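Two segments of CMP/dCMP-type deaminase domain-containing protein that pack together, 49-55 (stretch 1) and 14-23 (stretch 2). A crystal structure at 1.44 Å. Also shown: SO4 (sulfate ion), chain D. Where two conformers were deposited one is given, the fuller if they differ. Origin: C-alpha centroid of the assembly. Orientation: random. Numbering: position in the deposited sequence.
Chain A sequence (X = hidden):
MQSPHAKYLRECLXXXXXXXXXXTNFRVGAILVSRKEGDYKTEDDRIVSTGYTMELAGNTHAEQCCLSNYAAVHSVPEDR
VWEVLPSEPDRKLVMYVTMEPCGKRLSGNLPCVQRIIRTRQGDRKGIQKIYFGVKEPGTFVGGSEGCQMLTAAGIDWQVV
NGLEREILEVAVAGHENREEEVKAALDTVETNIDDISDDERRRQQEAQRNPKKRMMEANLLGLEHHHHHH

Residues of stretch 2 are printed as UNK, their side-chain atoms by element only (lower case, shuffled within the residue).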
# COMPACT_ATOMS: atom_id res chain seq x y z
N SER A 49 5.74 5.42 -8.35
CA SER A 49 5.04 4.28 -8.95
C SER A 49 3.61 4.26 -8.44
O SER A 49 3.26 4.96 -7.49
CB SER A 49 5.76 2.97 -8.64
OG SER A 49 5.25 1.93 -9.47
N THR A 50 2.79 3.43 -9.10
CA THR A 50 1.42 3.17 -8.66
C THR A 50 1.12 1.69 -8.86
O THR A 50 1.79 1.02 -9.64
CB THR A 50 0.36 3.98 -9.44
OG1 THR A 50 0.24 3.46 -10.78
CG2 THR A 50 0.73 5.46 -9.52
N GLY A 51 0.09 1.20 -8.16
CA GLY A 51 -0.37 -0.16 -8.41
C GLY A 51 -1.71 -0.41 -7.75
O GLY A 51 -2.17 0.37 -6.92
N TYR A 52 -2.34 -1.51 -8.15
CA TYR A 52 -3.61 -1.89 -7.55
C TYR A 52 -3.75 -3.41 -7.55
O TYR A 52 -3.05 -4.12 -8.27
CB TYR A 52 -4.80 -1.23 -8.27
CG TYR A 52 -4.88 -1.51 -9.75
CD1 TYR A 52 -4.26 -0.69 -10.68
CD2 TYR A 52 -5.62 -2.59 -10.22
CE1 TYR A 52 -4.36 -0.96 -12.04
CE2 TYR A 52 -5.71 -2.87 -11.57
CZ TYR A 52 -5.07 -2.04 -12.47
OH TYR A 52 -5.18 -2.30 -13.82
N THR A 53 -4.66 -3.90 -6.71
CA THR A 53 -4.84 -5.33 -6.53
C THR A 53 -5.12 -6.00 -7.87
O THR A 53 -6.01 -5.58 -8.62
CB THR A 53 -6.03 -5.56 -5.61
OG1 THR A 53 -5.76 -4.97 -4.33
CG2 THR A 53 -6.31 -7.06 -5.43
N MET A 54 -4.39 -7.07 -8.17
CA MET A 54 -4.62 -7.91 -9.35
C MET A 54 -4.38 -7.17 -10.66
O MET A 54 -4.84 -7.62 -11.71
CB MET A 54 -5.97 -8.63 -9.31
CG MET A 54 -5.96 -9.74 -8.26
SD MET A 54 -7.57 -10.50 -8.02
CE MET A 54 -7.15 -11.84 -6.91
N GLU A 55 -3.67 -6.05 -10.60
CA GLU A 55 -3.18 -5.42 -11.82
C GLU A 55 -2.27 -6.38 -12.57
O GLU A 55 -2.37 -6.52 -13.79
CB GLU A 55 -2.42 -4.15 -11.43
CG GLU A 55 -1.85 -3.34 -12.59
CD GLU A 55 -1.11 -2.11 -12.10
OE1 GLU A 55 -0.77 -2.07 -10.90
OE2 GLU A 55 -0.87 -1.20 -12.92
N UNK A 14 -9.28 5.48 -6.47
CA UNK A 14 -9.56 5.39 -7.89
C UNK A 14 -8.77 4.26 -8.54
O UNK A 14 -9.28 3.55 -9.42
c UNK A 14 -9.20 6.72 -8.55
o UNK A 14 -10.17 7.68 -8.18
N UNK A 15 -7.51 4.08 -8.12
CA UNK A 15 -6.72 2.94 -8.60
C UNK A 15 -7.35 1.62 -8.18
O UNK A 15 -7.42 0.68 -8.97
c UNK A 15 -3.17 4.30 -7.94
c UNK A 15 -4.43 4.07 -8.75
c UNK A 15 -5.29 3.03 -8.05
c UNK A 15 -4.08 3.63 -10.17
N UNK A 16 -7.80 1.53 -6.92
CA UNK A 16 -8.42 0.31 -6.43
C UNK A 16 -9.61 -0.09 -7.28
O UNK A 16 -9.90 -1.29 -7.42
c UNK A 16 -8.86 0.53 -4.98
N UNK A 17 -10.33 0.89 -7.83
CA UNK A 17 -11.51 0.60 -8.62
C UNK A 17 -11.18 -0.04 -9.96
O UNK A 17 -12.07 -0.59 -10.61
c UNK A 17 -13.40 3.77 -7.49
c UNK A 17 -12.33 1.89 -8.79
c UNK A 17 -12.86 2.37 -7.46
o UNK A 17 -13.36 4.40 -8.56
o UNK A 17 -13.87 4.23 -6.43
N UNK A 18 -9.91 -0.01 -10.37
CA UNK A 18 -9.47 -0.73 -11.55
C UNK A 18 -9.36 -2.22 -11.30
O UNK A 18 -9.32 -2.99 -12.26
n UNK A 18 -5.59 3.71 -14.02
c UNK A 18 -6.86 1.76 -13.06
c UNK A 18 -8.17 1.33 -12.41
c UNK A 18 -6.80 3.28 -13.24
c UNK A 18 -8.13 -0.17 -12.04
N UNK A 19 -9.32 -2.64 -10.04
CA UNK A 19 -9.15 -4.05 -9.72
C UNK A 19 -10.44 -4.81 -10.01
O UNK A 19 -11.53 -4.31 -9.72
c UNK A 19 -8.80 -4.20 -8.25
o UNK A 19 -8.65 -5.57 -7.89
N UNK A 20 -10.35 -6.01 -10.57
CA UNK A 20 -11.55 -6.81 -10.83
C UNK A 20 -12.17 -7.27 -9.52
O UNK A 20 -11.48 -7.80 -8.65
c UNK A 20 -11.00 -8.01 -11.62
c UNK A 20 -9.57 -8.11 -11.21
c UNK A 20 -9.11 -6.69 -11.00
N UNK A 21 -13.47 -7.05 -9.34
CA UNK A 21 -14.14 -7.58 -8.14
C UNK A 21 -14.17 -9.10 -8.21
O UNK A 21 -14.57 -9.68 -9.22
c UNK A 21 -15.41 -5.78 -9.12
c UNK A 21 -14.37 -6.18 -10.12
c UNK A 21 -15.55 -6.98 -8.22
N UNK A 22 -13.72 -9.73 -7.14
CA UNK A 22 -13.71 -11.18 -7.01
C UNK A 22 -14.25 -11.54 -5.63
O UNK A 22 -14.22 -10.71 -4.71
c UNK A 22 -11.66 -11.50 -8.53
c UNK A 22 -11.92 -11.70 -11.85
c UNK A 22 -12.28 -11.73 -7.16
n UNK A 22 -11.46 -12.41 -10.82
n UNK A 22 -11.23 -11.65 -12.98
c UNK A 22 -12.14 -12.54 -9.53
n UNK A 22 -13.07 -11.05 -11.74
N UNK A 23 -14.77 -12.75 -5.46
CA UNK A 23 -15.32 -13.13 -4.15
C UNK A 23 -14.31 -13.11 -3.02
O UNK A 23 -14.71 -13.02 -1.86
c UNK A 23 -14.99 -13.79 -6.48
c UNK A 23 -15.85 -14.56 -4.39
c UNK A 23 -16.06 -14.64 -5.86
S SO4 D . -5.82 2.21 -17.41
O1 SO4 D . -4.43 2.24 -17.86
O2 SO4 D . -6.70 2.21 -18.57
O3 SO4 D . -6.09 3.39 -16.60
O4 SO4 D . -6.05 1.01 -16.62
O HOH W 1 -7.81 -3.00 -14.44

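Position 14 carries one carbon followed by one oxygen and lies out of reach of stretch 1. A lone hydroxyl on CB with no second branch is serine, Ser 14, exposed on the helix and hydrogen-bonded elsewhere in the structure.

Position 15 has four side-chain carbons, forked at the second, with no polar atom. One tip of the fork reaches Thr 50, and the CB of position 15 is 4.3 Å from CB of Tyr 52. The fork beyond CB identifies Leu 15. CD1 of Leu 15 lies 3.8 Å from CB of Thr 50; a branched apolar chain suits a place where it can spread along the strand. The backbone O of Leu 15 also approaches CB of Tyr 52, at 3.3 Å.

At position 16 a single carbon stands on CA and points away from stretch 1. This is alanine, Ala 16. Its CA is 5.4 Å from CA of Tyr 52, so the backbones run close here, and the small side chain is buried on the side away from the strand.

Position 17 bears three carbons, the third carrying two oxygens, and touches nothing on stretch 1. The carboxylate at the end of a two-methylene chain makes it Glu 17; its CA-to-CB bond points away from stretch 1, and the exposed carboxylate suits the surface.

Position 18 shows four carbons in a row ending in nitrogen. Its CB sits over one face of the Tyr 52 ring, 3.6 Å from the ring centroid and 14° off the normal, a CH-pi contact. The unbranched chain with a terminal amine is Lys 18. An aliphatic chain ending in a charge suits this place: CB covers the ring, the chain leads away, and NZ of Lys 18 donates a 2.6 Å hydrogen bond to O3 of the sulfate.

Position 19 again has one carbon and one oxygen, but here the oxygen is 2.7 Å from O of Thr 53. This is Ser 19, and its OG donates a hydrogen bond to that carbonyl. A short hydroxyl side chain pointing toward stretch 1 fits this buried place.

At position 20 three carbons close a ring onto the backbone N, and the ring lies by Met 54. This is Pro 20, whose apolar ring offers a carbon surface: its CD packs 4.1 Å from CB of Met 54.

Position 21 has the same closed ring, without touching stretch 1: Pro 21, whose rigid ring suits an extended loop.

Position 22 has three carbons, a nitrogen, then a carbon carrying two more nitrogens; its aliphatic part lies by Met 54. The guanidinium identifies Arg 22. Its long chain serves two ends: CG of Arg 22 lies 4.2 Å from SD of Met 54, while NH2 of Arg 22 donates to O of Pro 21 at 3.2 Å.

Position 23 is a third such ring, Pro 23, beyond reach of stretch 1, its rigidity compatible with an exposed loop.

The contact centres on Tyr 52, packed by Leu 15 and Lys 18. The type I turn from Ala 16 to Ser 19 brings the serine to Thr 53, where one direct hydrogen bond links the segments. Water 1 adds a bridge, its O donating to O of Lys 18 (2.7 Å) and hydrogen-bonding OH of Tyr 52 (2.8 Å). Past the direct hydrogen bond, Met 54 meets Pro 20 and Arg 22.

Stretch 2 14-23: SLAEKSPPRP
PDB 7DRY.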